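Local atomic coordinates of MutT/nudix family protein (Shewanella oneidensis, PDB entry 3GZ5), a protein that acts as an ADP-ribose-dependent transcriptional regulator of NAD metabolism, combining a Nudix domain with a DNA-binding winged helix domain. Residues Ala27-Tyr32 with Val128-Leu133; Trp53-Gly58 with Phe143-Leu148; Pro84-Gln89 with Pro166-Ser171; Glu154-Lys159 with Glu184-Lys189. All coordinates share one frame; numbering follows the deposited sequence.

How the contacts relate
Strand 22-33 and helix 145-162 tie the four contacts together. Contact 1 sets the strand against 128-133, and contact 2, its centre about 12 Å away, touches it directly: A27 N meets P56 O at 3.1 Å in a probable hydrogen bond. Contacts 2 and 4 use the start and the second half of helix 145-162, their centres about 21 Å apart. Contact 3 joins strand 86-95 to the loop between helix 145-162 and strand 174-175, and meets contact 4 where R155 NH2 probably hydrogen-bonds Q89 O. F30 of contact 1 packs on L156 of contact 4. V128 of contact 1 binds the sodium ion, which lies about 14 Å from G54 CA of contact 2.

Contact 1. Residues Ala27-Tyr32 with Val128-Leu133; sequences AVLFTY and VKWWPL. With NA (sodium ion), chain D.
W130 lays its indole against L29 and T31, and most of the contact passes through that one side chain. Its first torsion (chi1 -76°) sets CG opposite the carbonyl carbon, and from CB the ring system runs out toward strand 22-33. At the fusion bond CD2 already comes under T31 CG2. The methyl sits over the face of the six-membered ring, with CG2 3.5 Å from the W130 ring centroid and only 8° off the ring normal, a well-centred CH-pi contact. Farther out, CZ3 reaches the backbone: L29 O lies near the ring plane at the edge, 3.4 Å from W130 CZ3. The tip, CH2, touches the branch point of leucine, with L29 CG 3.7 Å from W130 CH2, and T31 CB comes equally close to that same atom. The threonine divides its two branches, CG2 going to the indole while OG1 hydrogen-bonds M113 O. Y115 adds a second aromatic ring beside W130. At the start of strand 128-132, V128 O binds the sodium ion at 2.3 Å, together with the carbonyl oxygens of I122 and V125. The two strands cross at 63° rather than pairing; strand 36-43 pairs antiparallel with each of them, and the tryptophan fills the angle they leave within the curled mixed sheet of the Nudix fold.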
loop_
_atom_site.group_PDB
_atom_site.type_symbol
_atom_site.label_atom_id
_atom_site.label_comp_id
_atom_site.label_asym_id
_atom_site.label_seq_id
_atom_site.Cartn_x
_atom_site.Cartn_y
_atom_site.Cartn_z
ATOM N N ALA B 27 6.635 12.313 -4.349
ATOM C CA ALA B 27 6.808 12.058 -2.929
ATOM C C ALA B 27 6.164 13.174 -2.129
ATOM O O ALA B 27 6.395 14.365 -2.402
ATOM C CB ALA B 27 8.266 11.982 -2.588
ATOM N N VAL B 28 5.333 12.764 -1.168
ATOM C CA VAL B 28 4.904 13.605 -0.058
ATOM C C VAL B 28 5.888 13.392 1.103
ATOM O O VAL B 28 5.855 12.370 1.798
ATOM C CB VAL B 28 3.455 13.316 0.364
ATOM C CG1 VAL B 28 2.979 14.368 1.332
ATOM C CG2 VAL B 28 2.517 13.290 -0.869
ATOM N N LEU B 29 6.801 14.343 1.264
ATOM C CA LEU B 29 7.779 14.306 2.317
ATOM C C LEU B 29 7.298 15.209 3.444
ATOM O O LEU B 29 7.113 16.417 3.233
ATOM C CB LEU B 29 9.116 14.790 1.782
ATOM C CG LEU B 29 10.254 15.149 2.747
ATOM C CD1 LEU B 29 10.809 13.926 3.463
ATOM C CD2 LEU B 29 11.373 15.874 1.969
ATOM N N PHE B 30 7.095 14.617 4.625
ATOM C CA PHE B 30 6.678 15.333 5.835
ATOM C C PHE B 30 7.829 15.469 6.794
ATOM O O PHE B 30 8.701 14.605 6.893
ATOM C CB PHE B 30 5.593 14.567 6.611
ATOM C CG PHE B 30 4.314 14.412 5.894
ATOM C CD1 PHE B 30 3.353 15.396 5.949
ATOM C CD2 PHE B 30 4.040 13.259 5.205
ATOM C CE1 PHE B 30 2.131 15.245 5.296
ATOM C CE2 PHE B 30 2.833 13.104 4.542
ATOM C CZ PHE B 30 1.875 14.108 4.595
ATOM N N THR B 31 7.794 16.559 7.540
ATOM C CA THR B 31 8.601 16.679 8.745
ATOM C C THR B 31 7.713 17.220 9.870
ATOM O O THR B 31 6.516 17.482 9.687
ATOM C CB THR B 31 9.847 17.555 8.509
ATOM O OG1 THR B 31 10.732 17.429 9.621
ATOM C CG2 THR B 31 9.475 19.032 8.320
ATOM N N TYR B 32 8.300 17.384 11.038
ATOM C CA TYR B 32 7.597 17.974 12.140
ATOM C C TYR B 32 8.420 19.133 12.692
ATOM O O TYR B 32 9.564 18.959 13.098
ATOM C CB TYR B 32 7.326 16.915 13.200
ATOM C CG TYR B 32 6.669 17.465 14.428
ATOM C CD1 TYR B 32 5.290 17.684 14.468
ATOM C CD2 TYR B 32 7.431 17.757 15.556
ATOM C CE1 TYR B 32 4.695 18.184 15.604
ATOM C CE2 TYR B 32 6.853 18.258 16.690
ATOM C CZ TYR B 32 5.494 18.472 16.713
ATOM O OH TYR B 32 4.952 18.975 17.859
ATOM N N VAL B 128 11.751 25.883 -3.550
ATOM C CA VAL B 128 11.580 24.757 -2.608
ATOM C C VAL B 128 11.355 25.265 -1.174
ATOM O O VAL B 128 12.208 25.964 -0.609
ATOM C CB VAL B 128 12.805 23.783 -2.616
ATOM C CG1 VAL B 128 12.496 22.529 -1.810
ATOM C CG2 VAL B 128 13.208 23.411 -4.041
ATOM N N LYS B 129 10.226 24.886 -0.580
ATOM C CA LYS B 129 9.843 25.387 0.740
ATOM C C LYS B 129 9.047 24.369 1.569
ATOM O O LYS B 129 8.171 23.678 1.042
ATOM C CB LYS B 129 9.037 26.690 0.578
ATOM C CG LYS B 129 8.638 27.395 1.876
ATOM C CD LYS B 129 7.971 28.746 1.580
ATOM C CE LYS B 129 7.382 29.412 2.836
ATOM N NZ LYS B 129 8.425 30.039 3.727
ATOM N N TRP B 130 9.360 24.289 2.864
ATOM C CA TRP B 130 8.521 23.576 3.833
ATOM C C TRP B 130 7.268 24.392 4.121
ATOM O O TRP B 130 7.359 25.531 4.592
ATOM C CB TRP B 130 9.257 23.376 5.148
ATOM C CG TRP B 130 10.306 22.307 5.169
ATOM C CD1 TRP B 130 11.641 22.488 5.326
ATOM C CD2 TRP B 130 10.100 20.887 5.059
ATOM N NE1 TRP B 130 12.290 21.277 5.315
ATOM C CE2 TRP B 130 11.366 20.278 5.147
ATOM C CE3 TRP B 130 8.969 20.074 4.890
ATOM C CZ2 TRP B 130 11.538 18.887 5.085
ATOM C CZ3 TRP B 130 9.141 18.702 4.820
ATOM C CH2 TRP B 130 10.418 18.122 4.917
ATOM N N TRP B 131 6.103 23.803 3.858
ATOM C CA TRP B 131 4.825 24.461 4.087
ATOM C C TRP B 131 4.026 23.805 5.209
ATOM O O TRP B 131 3.916 22.588 5.239
ATOM C CB TRP B 131 3.983 24.426 2.821
ATOM C CG TRP B 131 4.479 25.313 1.730
ATOM C CD1 TRP B 131 5.335 24.978 0.715
ATOM C CD2 TRP B 131 4.136 26.685 1.532
ATOM N NE1 TRP B 131 5.552 26.062 -0.097
ATOM C CE2 TRP B 131 4.825 27.124 0.377
ATOM C CE3 TRP B 131 3.309 27.594 2.223
ATOM C CZ2 TRP B 131 4.717 28.438 -0.105
ATOM C CZ3 TRP B 131 3.198 28.892 1.743
ATOM C CH2 TRP B 131 3.904 29.302 0.595
ATOM N N PRO B 132 3.445 24.614 6.126
ATOM C CA PRO B 132 2.489 24.068 7.093
ATOM C C PRO B 132 1.363 23.313 6.390
ATOM O O PRO B 132 0.763 23.816 5.431
ATOM C CB PRO B 132 1.948 25.320 7.796
ATOM C CG PRO B 132 3.062 26.287 7.717
ATOM C CD PRO B 132 3.647 26.059 6.338
ATOM N N LEU B 133 1.099 22.097 6.842
ATOM C CA LEU B 133 0.083 21.280 6.202
ATOM C C LEU B 133 -1.247 22.029 6.085
ATOM O O LEU B 133 -1.888 21.988 5.033
ATOM C CB LEU B 133 -0.098 19.957 6.939
ATOM C CG LEU B 133 -1.181 19.013 6.425
ATOM C CD1 LEU B 133 -0.923 18.577 4.972
ATOM C CD2 LEU B 133 -1.238 17.830 7.344
HETATM NA NA NA D . 13.597 27.488 0.375
#

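Contact 2. Residues Trp53-Gly58 with Phe143-Leu148; sequences WGLPGG and FDHLQL
G54, in an extended conformation, brings its CA to 6.2 Å from the CA of H145, where the chain between two short strands passes the first turn of helix 145-162. Glycine has no side chain to intervene, and the imidazole comes up edge-on, with H145 ND1 3.6 Å from G54 CA. The next peptide supplies the polar link: L55 N donates to H145 ND1 over 3.0 Å, with an N-H...N angle of 157°. The donor does not lie in the imidazole plane but is tilted 30° out of it. L55 holds CG opposite its own carbonyl carbon (chi1 -55°), which brings the side chain over the same ring. Its CG stands 3.6 Å from H145 ND1, and CD1 rides over one face, 4.2 Å from the H145 ring centroid, as a CH-pi contact displaced toward the rim. Beyond the histidine, L55 CD1 meets L148 CD1 at 3.7 Å, one helical turn further on. L148 also packs on C91 and V93 of strand 86-95, which places the leucine pair between helix and sheet. D144, at the N-cap position, directs its carboxylate to R98 instead of capping the helix. Residues 55-58 spell LPGG, which as in other Nudix proteins probably marks the start of the Nudix box, so the contact ties that motif to the start of helix 145-162. Since a peptide N-H can only donate, ND1 must be acting as acceptor, and a neutral H145 would probably carry its proton on NE2.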
loop_
_atom_site.group_PDB
_atom_site.type_symbol
_atom_site.label_atom_id
_atom_site.label_comp_id
_atom_site.label_asym_id
_atom_site.label_seq_id
_atom_site.Cartn_x
_atom_site.Cartn_y
_atom_site.Cartn_z
ATOM N N TRP B 53 2.360 25.453 -6.831
ATOM C CA TRP B 53 3.150 24.546 -5.995
ATOM C C TRP B 53 2.666 23.118 -6.136
ATOM O O TRP B 53 1.493 22.865 -6.395
ATOM C CB TRP B 53 3.169 24.980 -4.525
ATOM C CG TRP B 53 3.876 26.278 -4.343
ATOM C CD1 TRP B 53 3.343 27.521 -4.536
ATOM C CD2 TRP B 53 5.245 26.479 -3.969
ATOM N NE1 TRP B 53 4.293 28.483 -4.307
ATOM C CE2 TRP B 53 5.468 27.879 -3.946
ATOM C CE3 TRP B 53 6.301 25.620 -3.640
ATOM C CZ2 TRP B 53 6.702 28.440 -3.611
ATOM C CZ3 TRP B 53 7.535 26.176 -3.294
ATOM C CH2 TRP B 53 7.724 27.578 -3.290
ATOM N N GLY B 54 3.593 22.185 -5.988
ATOM C CA GLY B 54 3.266 20.770 -6.094
ATOM C C GLY B 54 4.368 19.926 -5.501
ATOM O O GLY B 54 5.415 20.429 -5.099
ATOM N N LEU B 55 4.116 18.625 -5.473
ATOM C CA LEU B 55 5.051 17.645 -4.922
ATOM C C LEU B 55 6.372 17.627 -5.678
ATOM O O LEU B 55 6.395 17.814 -6.912
ATOM C CB LEU B 55 4.418 16.250 -4.963
ATOM C CG LEU B 55 3.057 16.096 -4.283
ATOM C CD1 LEU B 55 2.481 14.685 -4.461
ATOM C CD2 LEU B 55 3.180 16.467 -2.821
ATOM N N PRO B 56 7.481 17.374 -4.956
ATOM C CA PRO B 56 8.712 17.016 -5.658
ATOM C C PRO B 56 8.481 15.676 -6.369
ATOM O O PRO B 56 7.727 14.823 -5.861
ATOM C CB PRO B 56 9.745 16.882 -4.539
ATOM C CG PRO B 56 8.949 16.730 -3.291
ATOM C CD PRO B 56 7.643 17.384 -3.491
ATOM N N GLY B 57 9.082 15.522 -7.545
ATOM C CA GLY B 57 8.860 14.348 -8.362
ATOM C C GLY B 57 9.136 14.610 -9.828
ATOM O O GLY B 57 9.521 15.716 -10.199
ATOM N N GLY B 58 8.939 13.592 -10.659
ATOM C CA GLY B 58 9.170 13.708 -12.092
ATOM C C GLY B 58 9.593 12.397 -12.733
ATOM O O GLY B 58 9.274 11.315 -12.234
ATOM N N PHE B 143 -2.074 19.725 -10.474
ATOM C CA PHE B 143 -2.658 18.432 -10.751
ATOM C C PHE B 143 -3.573 17.967 -9.635
ATOM O O PHE B 143 -4.479 18.703 -9.209
ATOM C CB PHE B 143 -1.564 17.397 -11.043
ATOM C CG PHE B 143 -0.589 17.810 -12.122
ATOM C CD1 PHE B 143 -0.902 17.640 -13.471
ATOM C CD2 PHE B 143 0.654 18.325 -11.794
ATOM C CE1 PHE B 143 0.007 18.002 -14.480
ATOM C CE2 PHE B 143 1.574 18.695 -12.794
ATOM C CZ PHE B 143 1.246 18.521 -14.139
ATOM N N ASP B 144 -3.355 16.736 -9.176
ATOM C CA ASP B 144 -4.190 16.127 -8.147
ATOM C C ASP B 144 -3.382 15.979 -6.860
ATOM O O ASP B 144 -3.729 15.166 -5.999
ATOM C CB ASP B 144 -4.735 14.755 -8.622
ATOM C CG ASP B 144 -3.613 13.739 -8.962
ATOM O OD1 ASP B 144 -2.423 14.120 -9.041
ATOM O OD2 ASP B 144 -3.935 12.556 -9.166
ATOM N N HIS B 145 -2.321 16.772 -6.744
ATOM C CA HIS B 145 -1.371 16.672 -5.650
ATOM C C HIS B 145 -1.941 16.935 -4.242
ATOM O O HIS B 145 -1.453 16.364 -3.250
ATOM C CB HIS B 145 -0.171 17.570 -5.902
ATOM C CG HIS B 145 0.700 17.110 -7.027
ATOM N ND1 HIS B 145 1.913 17.698 -7.304
ATOM C CD2 HIS B 145 0.531 16.136 -7.956
ATOM C CE1 HIS B 145 2.456 17.110 -8.355
ATOM N NE2 HIS B 145 1.644 16.145 -8.759
ATOM N N LEU B 146 -2.974 17.771 -4.157
ATOM C CA LEU B 146 -3.679 17.940 -2.903
ATOM C C LEU B 146 -4.271 16.619 -2.428
ATOM O O LEU B 146 -4.249 16.308 -1.235
ATOM C CB LEU B 146 -4.795 18.989 -3.008
ATOM C CG LEU B 146 -5.620 19.152 -1.717
ATOM C CD1 LEU B 146 -4.712 19.589 -0.565
ATOM C CD2 LEU B 146 -6.782 20.138 -1.898
ATOM N N GLN B 147 -4.813 15.859 -3.368
ATOM C CA GLN B 147 -5.450 14.597 -3.074
ATOM C C GLN B 147 -4.428 13.545 -2.627
ATOM O O GLN B 147 -4.698 12.772 -1.707
ATOM C CB GLN B 147 -6.195 14.136 -4.320
ATOM C CG GLN B 147 -7.286 13.115 -4.096
ATOM C CD GLN B 147 -8.163 12.967 -5.327
ATOM O OE1 GLN B 147 -8.192 13.858 -6.196
ATOM N NE2 GLN B 147 -8.888 11.847 -5.413
ATOM N N LEU B 148 -3.262 13.533 -3.279
ATOM C CA LEU B 148 -2.119 12.696 -2.880
ATOM C C LEU B 148 -1.610 13.034 -1.462
ATOM O O LEU B 148 -1.303 12.139 -0.684
ATOM C CB LEU B 148 -0.982 12.801 -3.910
ATOM C CG LEU B 148 -1.187 12.199 -5.310
ATOM C CD1 LEU B 148 -0.021 12.530 -6.201
ATOM C CD2 LEU B 148 -1.428 10.662 -5.297
#

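Contact 3. Residues Pro84-Gln89 with Pro166-Ser171; sequences PPYIEQ and PGFALS
P85 meets F168 at the outer border of this contact, its ring sliding past the phenyl with P85 CB 4.0 Å from F168 CD1. P85 is exposed to solvent. Next along the chain, Y86 begins strand 86-95 and makes the closest approach, so that F168 is met by both residues. The tyrosine CB stands over the phenyl face, 4.0 Å from the F168 ring centroid and 29° off the normal, while Y86 CB to F168 CG is 3.6 Å. Because chi1 is 179°, the phenol is carried away from the phenyl instead of on top of it. The two planes are near parallel, at 22°, but slid apart: the Y86 and F168 centroids are 5.5 Å from each other and the rings barely overlap. Only the near rim takes part, Y86 CD2 lying 3.9 Å from F168 CD2. I87 turns to the other face of the strand and packs on V72, L73 and L76 of helix 68-80. E88 lies in salt-bridge contact with R155 and K159 of helix 145-162, though the place of its carboxylate is less certain, and Q89 O accepts a hydrogen bond from R155. F168 is presented by a short 3-10 turn, in which A169 N bonds to P166 O at 3.2 Å, and it also touches L112 and T229. Segments 84-89 and 166-171 thus meet through apolar and aromatic packing, without a hydrogen bond between them; a weak one from T31 to A169 O and the charged links farther along the strand supply the polar ties nearby.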
loop_
_atom_site.group_PDB
_atom_site.type_symbol
_atom_site.label_atom_id
_atom_site.label_comp_id
_atom_site.label_asym_id
_atom_site.label_seq_id
_atom_site.Cartn_x
_atom_site.Cartn_y
_atom_site.Cartn_z
ATOM N N PRO B 84 16.199 10.939 2.636
ATOM C CA PRO B 84 15.399 10.842 3.885
ATOM C C PRO B 84 15.576 9.476 4.554
ATOM O O PRO B 84 15.802 8.495 3.850
ATOM C CB PRO B 84 13.951 10.994 3.416
ATOM C CG PRO B 84 14.018 11.418 1.990
ATOM C CD PRO B 84 15.356 11.011 1.434
ATOM N N PRO B 85 15.501 9.406 5.903
ATOM C CA PRO B 85 15.691 8.088 6.519
ATOM C C PRO B 85 14.486 7.152 6.361
ATOM O O PRO B 85 14.628 5.950 6.561
ATOM C CB PRO B 85 15.943 8.424 7.999
ATOM C CG PRO B 85 15.182 9.707 8.232
ATOM C CD PRO B 85 15.285 10.466 6.911
ATOM N N TYR B 86 13.324 7.676 5.990
ATOM C CA TYR B 86 12.147 6.814 5.835
ATOM C C TYR B 86 11.389 7.144 4.550
ATOM O O TYR B 86 11.089 8.294 4.268
ATOM C CB TYR B 86 11.186 6.885 7.049
ATOM C CG TYR B 86 9.956 6.001 6.865
ATOM C CD1 TYR B 86 8.821 6.484 6.214
ATOM C CD2 TYR B 86 9.947 4.674 7.303
ATOM C CE1 TYR B 86 7.683 5.677 6.010
ATOM C CE2 TYR B 86 8.817 3.849 7.102
ATOM C CZ TYR B 86 7.698 4.363 6.455
ATOM O OH TYR B 86 6.588 3.570 6.222
ATOM N N ILE B 87 11.071 6.104 3.801
ATOM C CA ILE B 87 10.339 6.237 2.542
ATOM C C ILE B 87 9.558 4.969 2.260
ATOM O O ILE B 87 10.050 3.872 2.480
ATOM C CB ILE B 87 11.291 6.656 1.348
ATOM C CG1 ILE B 87 10.468 7.086 0.138
ATOM C CG2 ILE B 87 12.291 5.521 0.982
ATOM C CD1 ILE B 87 11.124 8.171 -0.668
ATOM N N GLU B 88 8.324 5.126 1.801
ATOM C CA GLU B 88 7.444 4.016 1.515
ATOM C C GLU B 88 6.489 4.423 0.408
ATOM O O GLU B 88 5.931 5.535 0.423
ATOM C CB GLU B 88 6.625 3.656 2.776
ATOM C CG GLU B 88 5.588 2.546 2.551
ATOM C CD GLU B 88 4.654 2.342 3.738
ATOM O OE1 GLU B 88 4.361 1.172 4.077
ATOM O OE2 GLU B 88 4.192 3.351 4.323
ATOM N N GLN B 89 6.276 3.522 -0.542
ATOM C CA GLN B 89 5.309 3.755 -1.602
ATOM C C GLN B 89 3.896 3.929 -1.027
ATOM O O GLN B 89 3.444 3.131 -0.194
ATOM C CB GLN B 89 5.358 2.580 -2.589
ATOM C CG GLN B 89 5.107 2.941 -4.035
ATOM C CD GLN B 89 5.254 1.750 -4.956
ATOM O OE1 GLN B 89 6.306 1.551 -5.586
ATOM N NE2 GLN B 89 4.212 0.965 -5.048
ATOM N N PRO B 166 6.219 7.541 12.971
ATOM C CA PRO B 166 6.353 9.005 13.166
ATOM C C PRO B 166 7.657 9.502 13.797
ATOM O O PRO B 166 7.978 10.652 13.642
ATOM C CB PRO B 166 5.138 9.368 14.027
ATOM C CG PRO B 166 4.109 8.311 13.630
ATOM C CD PRO B 166 4.949 7.042 13.542
ATOM N N GLY B 167 8.425 8.652 14.473
ATOM C CA GLY B 167 9.708 9.093 14.988
ATOM C C GLY B 167 10.676 9.608 13.939
ATOM O O GLY B 167 11.532 10.441 14.242
ATOM N N PHE B 168 10.534 9.132 12.697
ATOM C CA PHE B 168 11.406 9.562 11.587
ATOM C C PHE B 168 11.281 11.040 11.199
ATOM O O PHE B 168 12.200 11.589 10.603
ATOM C CB PHE B 168 11.243 8.634 10.362
ATOM C CG PHE B 168 11.819 7.271 10.573
ATOM C CD1 PHE B 168 13.194 7.094 10.658
ATOM C CD2 PHE B 168 10.999 6.165 10.698
ATOM C CE1 PHE B 168 13.742 5.833 10.861
ATOM C CE2 PHE B 168 11.539 4.881 10.897
ATOM C CZ PHE B 168 12.899 4.720 10.984
ATOM N N ALA B 169 10.162 11.677 11.560
ATOM C CA ALA B 169 9.969 13.128 11.379
ATOM C C ALA B 169 10.737 14.004 12.386
ATOM O O ALA B 169 10.754 15.229 12.252
ATOM C CB ALA B 169 8.481 13.472 11.409
ATOM N N LEU B 170 11.379 13.375 13.379
ATOM C CA LEU B 170 12.078 14.101 14.465
ATOM C C LEU B 170 13.584 14.092 14.309
ATOM O O LEU B 170 14.132 13.185 13.700
ATOM C CB LEU B 170 11.733 13.476 15.817
ATOM C CG LEU B 170 10.247 13.347 16.075
ATOM C CD1 LEU B 170 10.005 12.444 17.306
ATOM C CD2 LEU B 170 9.691 14.735 16.243
ATOM N N SER B 171 14.276 15.085 14.854
ATOM C CA SER B 171 15.730 14.967 14.845
ATOM C C SER B 171 16.154 13.954 15.900
ATOM O O SER B 171 15.453 13.732 16.899
ATOM C CB SER B 171 16.457 16.312 14.951
ATOM O OG SER B 171 16.100 17.002 16.125
#

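Contact 4. Residues Glu154-Lys159 with Glu184-Lys189; sequences ERLTQK and EVLLGK
T157 and L186 bring helix 145-162 close to the C-terminal end of helix 176-187, in the winged helix range, their CA atoms only 5.3 Å apart. The close part runs through L156, T157, L186 and L187. On its buried side L156 CD1 meets L186 CD2 at 3.8 Å, the two leucines slanting across each other; F30 from strand 22-33 covers L156, while P166 and A160 close around L186. L187 sends CD2 back to the other helix, 3.4 Å from T157 O, and the same L187 CD2 lies 3.7 Å from T157 CG2. Between these two apolar patches sits the threonine hydroxyl: with chi1 at -59°, T157 OG1 lies beside its own backbone N, near R153 O of the preceding turn, and 3.1 Å from L186 O. The loose side is the chain beyond L187. G188, with positive phi, is the C-prime residue of a Schellman motif in which K189 N bonds to E184 O, and both G188 and K189 are exposed and do not touch the other helix. L186 O also accepts a hydrogen bond from R153 NH1, which implies that this helix-end carbonyl does not depend on the threonine for a partner.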
loop_
_atom_site.group_PDB
_atom_site.type_symbol
_atom_site.label_atom_id
_atom_site.label_comp_id
_atom_site.label_asym_id
_atom_site.label_seq_id
_atom_site.Cartn_x
_atom_site.Cartn_y
_atom_site.Cartn_z
ATOM N N GLU B 154 -3.414 10.666 5.697
ATOM C CA GLU B 154 -4.257 9.612 6.211
ATOM C C GLU B 154 -3.500 8.305 6.494
ATOM O O GLU B 154 -3.784 7.596 7.479
ATOM C CB GLU B 154 -5.304 9.295 5.172
ATOM C CG GLU B 154 -6.540 10.103 5.215
ATOM C CD GLU B 154 -7.637 9.349 4.512
ATOM O OE1 GLU B 154 -8.612 8.965 5.195
ATOM O OE2 GLU B 154 -7.487 9.079 3.290
ATOM N N ARG B 155 -2.574 7.937 5.612
ATOM C CA ARG B 155 -1.736 6.781 5.932
ATOM C C ARG B 155 -0.827 7.040 7.128
ATOM O O ARG B 155 -0.616 6.163 7.917
ATOM C CB ARG B 155 -0.936 6.218 4.745
ATOM C CG ARG B 155 -0.518 4.738 5.098
ATOM C CD ARG B 155 0.193 4.016 4.039
ATOM N NE ARG B 155 1.414 4.730 3.671
ATOM C CZ ARG B 155 2.235 4.338 2.699
ATOM N NH1 ARG B 155 3.309 5.069 2.410
ATOM N NH2 ARG B 155 1.965 3.218 2.018
ATOM N N LEU B 156 -0.327 8.258 7.265
ATOM C CA LEU B 156 0.431 8.658 8.453
ATOM C C LEU B 156 -0.342 8.480 9.765
ATOM O O LEU B 156 0.217 8.045 10.778
ATOM C CB LEU B 156 0.872 10.109 8.342
ATOM C CG LEU B 156 2.110 10.433 7.538
ATOM C CD1 LEU B 156 2.744 11.613 8.253
ATOM C CD2 LEU B 156 3.050 9.273 7.494
ATOM N N THR B 157 -1.623 8.815 9.728
ATOM C CA THR B 157 -2.539 8.534 10.828
ATOM C C THR B 157 -2.554 7.054 11.226
ATOM O O THR B 157 -2.437 6.757 12.408
ATOM C CB THR B 157 -3.944 9.097 10.523
ATOM O OG1 THR B 157 -3.807 10.510 10.314
ATOM C CG2 THR B 157 -4.886 8.853 11.672
ATOM N N GLN B 158 -2.654 6.139 10.249
ATOM C CA GLN B 158 -2.543 4.702 10.526
ATOM C C GLN B 158 -1.158 4.305 11.038
ATOM O O GLN B 158 -1.039 3.431 11.898
ATOM C CB GLN B 158 -2.920 3.826 9.316
ATOM C CG GLN B 158 -4.322 4.036 8.763
ATOM C CD GLN B 158 -5.439 3.799 9.787
ATOM O OE1 GLN B 158 -6.089 4.754 10.256
ATOM N NE2 GLN B 158 -5.670 2.524 10.134
ATOM N N LYS B 159 -0.104 4.923 10.512
ATOM C CA LYS B 159 1.228 4.677 11.052
ATOM C C LYS B 159 1.321 5.062 12.539
ATOM O O LYS B 159 1.979 4.368 13.303
ATOM C CB LYS B 159 2.309 5.424 10.256
ATOM C CG LYS B 159 2.449 4.995 8.820
ATOM C CD LYS B 159 2.960 3.596 8.681
ATOM C CE LYS B 159 2.966 3.264 7.220
ATOM N NZ LYS B 159 3.696 1.998 6.945
ATOM N N GLU B 184 0.283 12.324 18.672
ATOM C CA GLU B 184 -0.922 13.093 19.007
ATOM C C GLU B 184 -1.318 14.044 17.869
ATOM O O GLU B 184 -2.478 14.102 17.501
ATOM C CB GLU B 184 -0.747 13.857 20.330
ATOM C CG GLU B 184 -0.711 12.939 21.537
ATOM C CD GLU B 184 -0.353 13.638 22.845
ATOM O OE1 GLU B 184 -0.486 12.998 23.905
ATOM O OE2 GLU B 184 0.061 14.814 22.833
ATOM N N VAL B 185 -0.357 14.756 17.287
ATOM C CA VAL B 185 -0.650 15.639 16.150
ATOM C C VAL B 185 -1.298 14.857 14.996
ATOM O O VAL B 185 -2.226 15.354 14.349
ATOM C CB VAL B 185 0.613 16.386 15.647
ATOM C CG1 VAL B 185 0.312 17.239 14.399
ATOM C CG2 VAL B 185 1.177 17.262 16.749
ATOM N N LEU B 186 -0.807 13.640 14.752
ATOM C CA LEU B 186 -1.267 12.824 13.619
ATOM C C LEU B 186 -2.649 12.245 13.858
ATOM O O LEU B 186 -3.432 12.107 12.930
ATOM C CB LEU B 186 -0.278 11.697 13.299
ATOM C CG LEU B 186 1.005 12.181 12.628
ATOM C CD1 LEU B 186 2.069 11.070 12.582
ATOM C CD2 LEU B 186 0.687 12.706 11.232
ATOM N N LEU B 187 -2.928 11.892 15.107
ATOM C CA LEU B 187 -4.225 11.332 15.462
ATOM C C LEU B 187 -5.231 12.445 15.763
ATOM O O LEU B 187 -6.435 12.194 15.855
ATOM C CB LEU B 187 -4.108 10.332 16.622
ATOM C CG LEU B 187 -3.201 9.114 16.388
ATOM C CD1 LEU B 187 -3.196 8.186 17.609
ATOM C CD2 LEU B 187 -3.615 8.350 15.161
ATOM N N GLY B 188 -4.718 13.667 15.891
ATOM C CA GLY B 188 -5.517 14.857 16.204
ATOM C C GLY B 188 -6.118 14.827 17.600
ATOM O O GLY B 188 -7.043 15.590 17.907
ATOM N N LYS B 189 -5.549 13.977 18.452
ATOM C CA LYS B 189 -6.185 13.549 19.686
ATOM C C LYS B 189 -5.110 13.350 20.751
ATOM O O LYS B 189 -4.154 12.615 20.513
ATOM C CB LYS B 189 -6.884 12.211 19.425
ATOM C CG LYS B 189 -7.901 11.787 20.456
ATOM C CD LYS B 189 -8.174 10.279 20.396
ATOM C CE LYS B 189 -8.527 9.813 18.990
ATOM N NZ LYS B 189 -9.042 8.406 18.962
#